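Local coordinates for response regulator CheY-like protein (Mesorhizobium loti, PDB 3SNK), which forms the N-terminal receiver-like domain of a pilus assembly protein whose remaining part is thought to bind and hydrolyse ATP, at residues Asp41-Glu46 / Gly53-Thr58; Leu65-Gly68 / Leu72-Lys75; Gly70-Leu73 / Gly77-Glu80; Arg103-Val106 / Asp112-His115. All coordinates share one frame; numbering follows the deposited sequence.

Overall arrangement
All four contacts belong to one CheY-like domain, a parallel five-stranded sheet of order 2-1-3-4-5. Contact 1 comes first along the chain, on strand 40-45 at one border of the sheet; contact 4 comes last, on strand 112-115 at the other, about 21 Å away between centres and across the middle of the domain. Contacts 2 and 3 lie between them in sequence, share Leu-72 and Leu-73, and have centres about 6 Å apart: together they carry the chain from strand 62-68 into helix 78-82. Contacts 2 and 3 both touch contact 4 through Leu-73, Leu-67 and Ile-78, so these three contacts share packing against helix 99-107. Contact 1 remains a separate surface patch.

Contact 1: Asp41-Glu46 / Gly53-Thr58; sequences DVRVSE and GPPADT
Arg-43 turns CG opposite its backbone N (chi1 162°) and runs out from strand 40-45 until a bend at chi3 (48°) brings the flat guanidinium up against Pro-55. The proline, coming from the opposite direction, sets CD over one face of that group, 3.8 Å from Arg-43 NH2. Thr-58 adds its methyl, CG2 lying 4.2 Å from Arg-43 NH2 and approaching obliquely. Arginine suits such a surface position, since its planar head can rest a face on hydrocarbon while the N-H groups point outward in its own plane. The loop partner is shaped by a type I turn from Pro-55 to Thr-58. Pro-55 O receives two donors from the same face of its plane, Thr-58 N at 3.2 Å and Thr-58 OG1 at 2.7 Å. The second bond fixes the rotation of the threonine side chain, and with it the methyl offered to Arg-43. Across the sheet, the backbone of Arg-43 pairs with Val-17 and Leu-19, and its side chain also touches Ala-18 and Trp-85. This is an outer strand of a receiver-type domain, with an irregular loop following where canonical receivers carry their second helix.

Contact 2: Leu65-Gly68 / Leu72-Lys75; sequences LDLG and LLGK
Leu-67, on strand 62-68, and Leu-72, in a 3-10 turn, bring their CA atoms within 6.3 Å after the chain has doubled back through a short loop. A water spans the gap between the backbones, donating to Leu-67 O at 2.6 Å and accepting from Leu-72 N at 2.9 Å, so both polar groups are satisfied beside an apolar contact. Four buried leucines supply the rest. Leu-65 and Leu-72 meet at an oblique angle through branch ends, Leu-65 CD1 being 3.8 Å from Leu-72 CD2. Leu-67 holds CG beside its backbone N (chi1 -67°), which carries CD2 against the turn: this methyl lies 4.0 Å from Leu-72 CB and 3.9 Å from Leu-73 CG. The Leu-67 and Leu-73 side chains cross at about a right angle. Leucine suits the place, because its two terminal methyls let one side chain meet two neighbours. Asp-66 faces away from this packing, its OD2 held by a salt bridge to Lys-116 and a hydrogen bond to Ser-21. The single aspartate between two leucines on the third strand matches the receiver fold, in which an aspartate at this place usually accepts the phosphoryl group; Asp-66 is consistent with that site, and the leucines pack on the sheet side away from it.

Contact 3: Gly70-Leu73 / Gly77-Glu80; sequences GDLL and GIVE
Gly-77 fills the N-cap position before helix 78-82 and passes the chain to Ile-78, the residue through which the helix start meets Leu-72 and Leu-73. Having no side chain, the glycine offers no side-chain cap to the helix. Ile-78 points toward the 3-10 turn and works through both of its branches. The longer one starts with CG1 opposite the backbone N (chi1 -170°), and Ile-78 CD1 lies 3.8 Å from Leu-72 CG and equally far from Leu-72 CD2; the two side chains cross at about a right angle. On the way, Ile-78 CG1 passes 3.7 Å from Leu-72 O. The shorter branch lies between backbone N and carbonyl carbon, and Ile-78 CG2 comes within 3.8 Å of Leu-73 O. A beta-branched residue thus covers the side chain of one leucine and the carbonyl of the next, and CG2 also rests on Val-104. An exchange to alanine removes CG1, CG2 and CD1 and would probably leave a gap between the turn and the helix, with Leu-72 and Val-104 losing their apolar neighbour. This is the connection from the third strand to the third helix of the receiver fold, here with a 3-10 turn in it and leading to a short helix. Its turn is braced by Leu-73 N bonding to Gly-70 O at 3.2 Å, and Gly-70 adopts a positive phi (90°) at which any CB would collide with the preceding carbonyl oxygen. Next comes Val-79, whose side chain turns to helix 99-107 and touches Val-104 and Arg-107. Glu-80 follows on the exposed side of the helix.

Contact 4: Arg103-Val106 / Asp112-His115; sequences RVLV and DWLH
The beta-alpha-beta unit of strand 90-94, helix 99-107 and strand 112-115 is closed at its outer border by Leu-105 and Val-106 of the helix packing on Trp-113 of the strand. Leu-105 puts CD2 over one face of the Trp-113 indole in a CH-pi contact, 3.5 Å from the centroid of the five-membered ring and only 10° off its normal. Leu-105 CG follows, 3.5 Å from Trp-113 NE1. CG sits opposite the leucine's backbone N (chi1 -175°), a torsion that directs the branch outward at the ring approaching from the other side. Val-106 takes a different aspect: its CG2 meets the ring edge in plane, 3.7 Å from Trp-113 CH2. Also at the edge and in plane is a water, which accepts from Trp-113 NE1 at 2.9 Å and donates to Leu-105 O at 2.6 Å. Leu-105 also touches Leu-67 and Ala-92, linking the indole to the interior. A glycine in place of Leu-105 takes the methyl off the indole face and would probably leave the ring freer to turn. An aromatic residue on the fifth strand is familiar in receivers, where it can change rotamer on activation; whether Trp-113 does so is not known. The contact divides the needs of the indole: its pi face meets aliphatic carbon and its N-H meets water, so that a large, largely exposed side chain can pack on the helix while its one polar group remains hydrated.

Contact 1: Asp41-Glu46 / Gly53-Thr58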
loop_
_atom_site.group_PDB
_atom_site.type_symbol
_atom_site.label_atom_id
_atom_site.label_comp_id
_atom_site.label_asym_id
_atom_site.label_seq_id
_atom_site.Cartn_x
_atom_site.Cartn_y
_atom_site.Cartn_z
ATOM N N ASP A 41 -2.070 -1.123 13.916
ATOM C CA ASP A 41 -1.851 0.302 14.211
ATOM C C ASP A 41 -1.722 0.985 12.839
ATOM O O ASP A 41 -0.638 1.004 12.255
ATOM C CB ASP A 41 -0.606 0.498 15.120
ATOM C CG ASP A 41 -0.317 1.934 15.541
ATOM O OD1 ASP A 41 -1.245 2.606 16.055
ATOM O OD2 ASP A 41 0.851 2.368 15.411
ATOM N N VAL A 42 -2.857 1.462 12.290
ATOM C CA VAL A 42 -2.947 1.988 10.924
ATOM C C VAL A 42 -2.756 3.524 10.809
ATOM O O VAL A 42 -3.545 4.280 11.331
ATOM C CB VAL A 42 -4.291 1.558 10.299
ATOM C CG1 VAL A 42 -4.390 2.007 8.851
ATOM C CG2 VAL A 42 -4.473 0.047 10.401
ATOM N N ARG A 43 -1.716 3.960 10.068
ATOM C CA ARG A 43 -1.423 5.370 9.764
ATOM C C ARG A 43 -1.855 5.607 8.306
ATOM O O ARG A 43 -1.576 4.766 7.447
ATOM C CB ARG A 43 0.077 5.652 10.006
ATOM C CG ARG A 43 0.643 6.916 9.354
ATOM C CD ARG A 43 2.109 7.183 9.700
ATOM N NE ARG A 43 2.990 6.013 9.547
ATOM C CZ ARG A 43 3.747 5.763 8.480
ATOM N NH1 ARG A 43 3.720 6.575 7.430
ATOM N NH2 ARG A 43 4.534 4.693 8.454
ATOM N N VAL A 44 -2.542 6.718 8.024
ATOM C CA VAL A 44 -3.070 7.037 6.684
ATOM C C VAL A 44 -2.390 8.332 6.151
ATOM O O VAL A 44 -2.200 9.288 6.919
ATOM C CB VAL A 44 -4.621 7.148 6.747
ATOM C CG1 VAL A 44 -5.227 7.505 5.397
ATOM C CG2 VAL A 44 -5.238 5.853 7.260
ATOM N N SER A 45 -2.045 8.360 4.837
ATOM C CA SER A 45 -1.347 9.488 4.181
ATOM C C SER A 45 -1.681 9.602 2.686
ATOM O O SER A 45 -2.210 8.652 2.111
ATOM C CB SER A 45 0.170 9.309 4.310
ATOM O OG SER A 45 0.615 9.124 5.643
ATOM N N GLU A 46 -1.343 10.751 2.060
ATOM C CA GLU A 46 -1.461 11.012 0.616
ATOM C C GLU A 46 -0.504 10.071 -0.159
ATOM O O GLU A 46 0.567 9.745 0.357
ATOM C CB GLU A 46 -1.123 12.482 0.316
ATOM N N GLY A 53 9.534 7.597 2.241
ATOM C CA GLY A 53 10.014 6.452 2.999
ATOM C C GLY A 53 9.446 6.450 4.411
ATOM O O GLY A 53 8.680 7.351 4.779
ATOM N N PRO A 54 9.806 5.454 5.241
ATOM C CA PRO A 54 9.246 5.408 6.607
ATOM C C PRO A 54 9.822 6.480 7.552
ATOM O O PRO A 54 11.024 6.752 7.496
ATOM C CB PRO A 54 9.625 4.007 7.104
ATOM C CG PRO A 54 10.760 3.580 6.272
ATOM C CD PRO A 54 10.713 4.323 4.976
ATOM N N PRO A 55 9.015 7.068 8.465
ATOM C CA PRO A 55 9.593 8.022 9.435
ATOM C C PRO A 55 10.459 7.272 10.460
ATOM O O PRO A 55 10.226 6.084 10.708
ATOM C CB PRO A 55 8.366 8.685 10.078
ATOM C CG PRO A 55 7.171 8.198 9.291
ATOM C CD PRO A 55 7.573 6.881 8.701
ATOM N N ALA A 56 11.490 7.942 11.013
ATOM C CA ALA A 56 12.433 7.332 11.967
ATOM C C ALA A 56 11.752 6.908 13.287
ATOM O O ALA A 56 12.256 6.011 13.973
ATOM C CB ALA A 56 13.576 8.294 12.256
ATOM N N ASP A 57 10.601 7.525 13.611
ATOM C CA ASP A 57 9.825 7.250 14.822
ATOM C C ASP A 57 8.954 5.978 14.710
ATOM O O ASP A 57 8.366 5.561 15.713
ATOM C CB ASP A 57 8.931 8.463 15.165
ATOM C CG ASP A 57 8.036 8.944 14.031
ATOM O OD1 ASP A 57 8.488 9.800 13.239
ATOM O OD2 ASP A 57 6.866 8.504 13.969
ATOM N N THR A 58 8.885 5.359 13.515
ATOM C CA THR A 58 8.030 4.193 13.251
ATOM C C THR A 58 8.807 2.881 13.022
ATOM O O THR A 58 10.037 2.874 12.925
ATOM C CB THR A 58 7.165 4.466 12.003
ATOM O OG1 THR A 58 8.009 4.488 10.848
ATOM C CG2 THR A 58 6.362 5.755 12.105
#

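Contact 2: Leu65-Gly68 / Leu72-Lys75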
loop_
_atom_site.group_PDB
_atom_site.type_symbol
_atom_site.label_atom_id
_atom_site.label_comp_id
_atom_site.label_asym_id
_atom_site.label_seq_id
_atom_site.Cartn_x
_atom_site.Cartn_y
_atom_site.Cartn_z
ATOM N N LEU A 65 -0.440 0.558 -0.816
ATOM C CA LEU A 65 -0.243 1.660 -1.735
ATOM C C LEU A 65 -1.356 1.669 -2.784
ATOM O O LEU A 65 -1.501 0.736 -3.568
ATOM C CB LEU A 65 1.164 1.594 -2.365
ATOM C CG LEU A 65 1.536 2.663 -3.398
ATOM C CD1 LEU A 65 1.584 4.071 -2.774
ATOM C CD2 LEU A 65 2.858 2.322 -4.050
ATOM N N ASP A 66 -2.181 2.718 -2.729
ATOM C CA ASP A 66 -3.247 2.920 -3.705
ATOM C C ASP A 66 -2.675 3.715 -4.865
ATOM O O ASP A 66 -2.471 4.921 -4.743
ATOM C CB ASP A 66 -4.453 3.648 -3.082
ATOM C CG ASP A 66 -5.598 3.966 -4.038
ATOM O OD1 ASP A 66 -5.643 3.359 -5.142
ATOM O OD2 ASP A 66 -6.494 4.772 -3.652
ATOM N N LEU A 67 -2.407 3.028 -5.974
ATOM C CA LEU A 67 -1.841 3.605 -7.190
ATOM C C LEU A 67 -2.903 4.281 -8.065
ATOM O O LEU A 67 -2.558 5.138 -8.880
ATOM C CB LEU A 67 -1.124 2.508 -7.985
ATOM C CG LEU A 67 0.120 1.943 -7.310
ATOM C CD1 LEU A 67 0.446 0.598 -7.846
ATOM C CD2 LEU A 67 1.299 2.902 -7.480
ATOM N N GLY A 68 -4.168 3.891 -7.896
ATOM C CA GLY A 68 -5.294 4.416 -8.677
ATOM C C GLY A 68 -5.101 4.107 -10.146
ATOM O O GLY A 68 -4.839 2.951 -10.506
ATOM N N LEU A 72 1.587 7.427 -10.006
ATOM C CA LEU A 72 2.801 7.286 -9.203
ATOM C C LEU A 72 3.858 6.376 -9.874
ATOM O O LEU A 72 5.036 6.624 -9.701
ATOM C CB LEU A 72 2.455 6.761 -7.801
ATOM C CG LEU A 72 3.542 6.893 -6.728
ATOM C CD1 LEU A 72 3.687 8.332 -6.262
ATOM C CD2 LEU A 72 3.236 6.012 -5.538
ATOM N N LEU A 73 3.447 5.388 -10.683
ATOM C CA LEU A 73 4.351 4.457 -11.365
ATOM C C LEU A 73 5.189 5.125 -12.447
ATOM O O LEU A 73 6.199 4.557 -12.875
ATOM C CB LEU A 73 3.567 3.289 -11.975
ATOM C CG LEU A 73 2.797 2.413 -10.996
ATOM C CD1 LEU A 73 1.735 1.624 -11.720
ATOM C CD2 LEU A 73 3.729 1.477 -10.190
ATOM N N GLY A 74 4.768 6.312 -12.883
ATOM C CA GLY A 74 5.499 7.102 -13.865
ATOM C C GLY A 74 6.469 8.088 -13.238
ATOM O O GLY A 74 7.137 8.828 -13.958
ATOM N N LYS A 75 6.551 8.121 -11.893
ATOM C CA LYS A 75 7.463 9.013 -11.178
ATOM C C LYS A 75 8.893 8.456 -11.254
ATOM O O LYS A 75 9.102 7.269 -10.991
ATOM C CB LYS A 75 7.016 9.260 -9.731
ATOM C CG LYS A 75 6.499 10.677 -9.495
ATOM C CD LYS A 75 4.998 10.827 -9.754
ATOM C CE LYS A 75 4.550 12.272 -9.756
ATOM N NZ LYS A 75 4.626 12.893 -8.405
HETATM O O HOH W 1 -0.873 7.125 -8.447
#

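Contact 3: Gly70-Leu73 / Gly77-Glu80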
loop_
_atom_site.group_PDB
_atom_site.type_symbol
_atom_site.label_atom_id
_atom_site.label_comp_id
_atom_site.label_asym_id
_atom_site.label_seq_id
_atom_site.Cartn_x
_atom_site.Cartn_y
_atom_site.Cartn_z
ATOM N N GLY A 70 -2.507 4.738 -11.716
ATOM C CA GLY A 70 -1.084 4.427 -11.865
ATOM C C GLY A 70 -0.169 5.604 -12.142
ATOM O O GLY A 70 0.919 5.418 -12.691
ATOM N N ASP A 71 -0.592 6.817 -11.740
ATOM C CA ASP A 71 0.156 8.061 -11.925
ATOM C C ASP A 71 1.538 7.985 -11.232
ATOM O O ASP A 71 2.537 8.392 -11.822
ATOM C CB ASP A 71 -0.653 9.272 -11.389
ATOM C CG ASP A 71 -2.134 9.321 -11.781
ATOM O OD1 ASP A 71 -2.938 8.513 -11.216
ATOM O OD2 ASP A 71 -2.506 10.215 -12.589
ATOM N N LEU A 72 1.587 7.427 -10.006
ATOM C CA LEU A 72 2.801 7.286 -9.203
ATOM C C LEU A 72 3.858 6.376 -9.874
ATOM O O LEU A 72 5.036 6.624 -9.701
ATOM C CB LEU A 72 2.455 6.761 -7.801
ATOM C CG LEU A 72 3.542 6.893 -6.728
ATOM C CD1 LEU A 72 3.687 8.332 -6.262
ATOM C CD2 LEU A 72 3.236 6.012 -5.538
ATOM N N LEU A 73 3.447 5.388 -10.683
ATOM C CA LEU A 73 4.351 4.457 -11.365
ATOM C C LEU A 73 5.189 5.125 -12.447
ATOM O O LEU A 73 6.199 4.557 -12.875
ATOM C CB LEU A 73 3.567 3.289 -11.975
ATOM C CG LEU A 73 2.797 2.413 -10.996
ATOM C CD1 LEU A 73 1.735 1.624 -11.720
ATOM C CD2 LEU A 73 3.729 1.477 -10.190
ATOM N N GLY A 77 11.876 8.177 -9.602
ATOM C CA GLY A 77 12.584 7.275 -8.682
ATOM C C GLY A 77 11.716 6.357 -7.840
ATOM O O GLY A 77 12.106 6.006 -6.722
ATOM N N ILE A 78 10.553 5.934 -8.377
ATOM C CA ILE A 78 9.570 5.133 -7.655
ATOM C C ILE A 78 10.094 3.761 -7.137
ATOM O O ILE A 78 9.805 3.421 -5.988
ATOM C CB ILE A 78 8.228 4.966 -8.450
ATOM C CG1 ILE A 78 7.103 4.339 -7.581
ATOM C CG2 ILE A 78 8.391 4.224 -9.771
ATOM C CD1 ILE A 78 6.848 5.058 -6.280
ATOM N N VAL A 79 10.833 2.991 -7.952
ATOM C CA VAL A 79 11.336 1.669 -7.549
ATOM C C VAL A 79 12.420 1.824 -6.476
ATOM O O VAL A 79 12.471 1.000 -5.542
ATOM C CB VAL A 79 11.800 0.816 -8.757
ATOM C CG1 VAL A 79 12.398 -0.515 -8.305
ATOM C CG2 VAL A 79 10.615 0.574 -9.716
ATOM N N GLU A 80 13.218 2.905 -6.577
ATOM C CA GLU A 80 14.265 3.235 -5.605
ATOM C C GLU A 80 13.622 3.680 -4.308
ATOM O O GLU A 80 14.124 3.320 -3.248
ATOM C CB GLU A 80 15.216 4.329 -6.119
ATOM C CG GLU A 80 16.104 3.924 -7.281
ATOM C CD GLU A 80 15.508 4.115 -8.664
ATOM O OE1 GLU A 80 14.271 4.282 -8.784
ATOM O OE2 GLU A 80 16.286 4.053 -9.641
#

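Contact 4: Arg103-Val106 / Asp112-His115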
loop_
_atom_site.group_PDB
_atom_site.type_symbol
_atom_site.label_atom_id
_atom_site.label_comp_id
_atom_site.label_asym_id
_atom_site.label_seq_id
_atom_site.Cartn_x
_atom_site.Cartn_y
_atom_site.Cartn_z
ATOM N N ARG A 103 5.214 -3.344 -15.651
ATOM C CA ARG A 103 6.661 -3.525 -15.559
ATOM C C ARG A 103 7.240 -2.848 -14.312
ATOM O O ARG A 103 8.073 -3.440 -13.624
ATOM C CB ARG A 103 7.348 -2.943 -16.793
ATOM C CG ARG A 103 7.563 -3.931 -17.898
ATOM C CD ARG A 103 9.026 -4.063 -18.272
ATOM N NE ARG A 103 9.208 -5.166 -19.214
ATOM C CZ ARG A 103 9.916 -6.266 -18.975
ATOM N NH1 ARG A 103 10.572 -6.406 -17.825
ATOM N NH2 ARG A 103 9.998 -7.221 -19.894
ATOM N N VAL A 104 6.802 -1.597 -14.039
ATOM C CA VAL A 104 7.227 -0.812 -12.879
ATOM C C VAL A 104 6.683 -1.494 -11.648
ATOM O O VAL A 104 7.440 -1.683 -10.697
ATOM C CB VAL A 104 6.798 0.682 -12.944
ATOM C CG1 VAL A 104 7.279 1.435 -11.710
ATOM C CG2 VAL A 104 7.311 1.356 -14.214
ATOM N N LEU A 105 5.373 -1.877 -11.671
ATOM C CA LEU A 105 4.721 -2.571 -10.563
ATOM C C LEU A 105 5.464 -3.889 -10.233
ATOM O O LEU A 105 5.681 -4.185 -9.066
ATOM C CB LEU A 105 3.214 -2.823 -10.815
ATOM C CG LEU A 105 2.431 -3.455 -9.646
ATOM C CD1 LEU A 105 2.532 -2.621 -8.371
ATOM C CD2 LEU A 105 0.992 -3.674 -10.003
ATOM N N VAL A 106 5.881 -4.646 -11.253
ATOM C CA VAL A 106 6.643 -5.872 -11.057
ATOM C C VAL A 106 7.950 -5.534 -10.301
ATOM O O VAL A 106 8.254 -6.202 -9.319
ATOM C CB VAL A 106 6.915 -6.663 -12.362
ATOM C CG1 VAL A 106 7.993 -7.725 -12.146
ATOM C CG2 VAL A 106 5.642 -7.305 -12.891
ATOM N N ASP A 112 0.858 -8.453 -3.105
ATOM C CA ASP A 112 -0.478 -8.596 -3.645
ATOM C C ASP A 112 -0.840 -7.433 -4.583
ATOM O O ASP A 112 -0.483 -6.293 -4.324
ATOM C CB ASP A 112 -1.512 -8.718 -2.498
ATOM C CG ASP A 112 -1.221 -9.826 -1.479
ATOM O OD1 ASP A 112 -1.601 -10.983 -1.736
ATOM O OD2 ASP A 112 -0.622 -9.524 -0.419
ATOM N N TRP A 113 -1.550 -7.745 -5.669
ATOM C CA TRP A 113 -2.072 -6.783 -6.635
ATOM C C TRP A 113 -3.612 -6.777 -6.585
ATOM O O TRP A 113 -4.247 -7.595 -7.240
ATOM C CB TRP A 113 -1.616 -7.121 -8.047
ATOM C CG TRP A 113 -0.158 -6.977 -8.378
ATOM C CD1 TRP A 113 0.870 -6.635 -7.544
ATOM C CD2 TRP A 113 0.425 -7.254 -9.650
ATOM N NE1 TRP A 113 2.064 -6.682 -8.228
ATOM C CE2 TRP A 113 1.817 -7.046 -9.529
ATOM C CE3 TRP A 113 -0.103 -7.634 -10.899
ATOM C CZ2 TRP A 113 2.687 -7.180 -10.617
ATOM C CZ3 TRP A 113 0.763 -7.779 -11.969
ATOM C CH2 TRP A 113 2.142 -7.573 -11.819
ATOM N N LEU A 114 -4.206 -5.865 -5.827
ATOM C CA LEU A 114 -5.660 -5.821 -5.694
ATOM C C LEU A 114 -6.245 -4.812 -6.663
ATOM O O LEU A 114 -5.635 -3.772 -6.921
ATOM C CB LEU A 114 -6.061 -5.517 -4.242
ATOM C CG LEU A 114 -5.413 -6.435 -3.157
ATOM C CD1 LEU A 114 -5.752 -5.952 -1.754
ATOM C CD2 LEU A 114 -5.830 -7.903 -3.323
ATOM N N HIS A 115 -7.389 -5.158 -7.260
ATOM C CA HIS A 115 -8.085 -4.358 -8.264
ATOM C C HIS A 115 -9.317 -3.702 -7.640
ATOM O O HIS A 115 -10.098 -4.377 -6.969
ATOM C CB HIS A 115 -8.445 -5.258 -9.470
ATOM C CG HIS A 115 -9.047 -4.545 -10.646
ATOM N ND1 HIS A 115 -8.283 -3.731 -11.473
ATOM C CD2 HIS A 115 -10.312 -4.603 -11.138
ATOM C CE1 HIS A 115 -9.113 -3.287 -12.409
ATOM N NE2 HIS A 115 -10.347 -3.779 -12.247
HETATM O O HOH W 2 4.863 -6.227 -7.756
#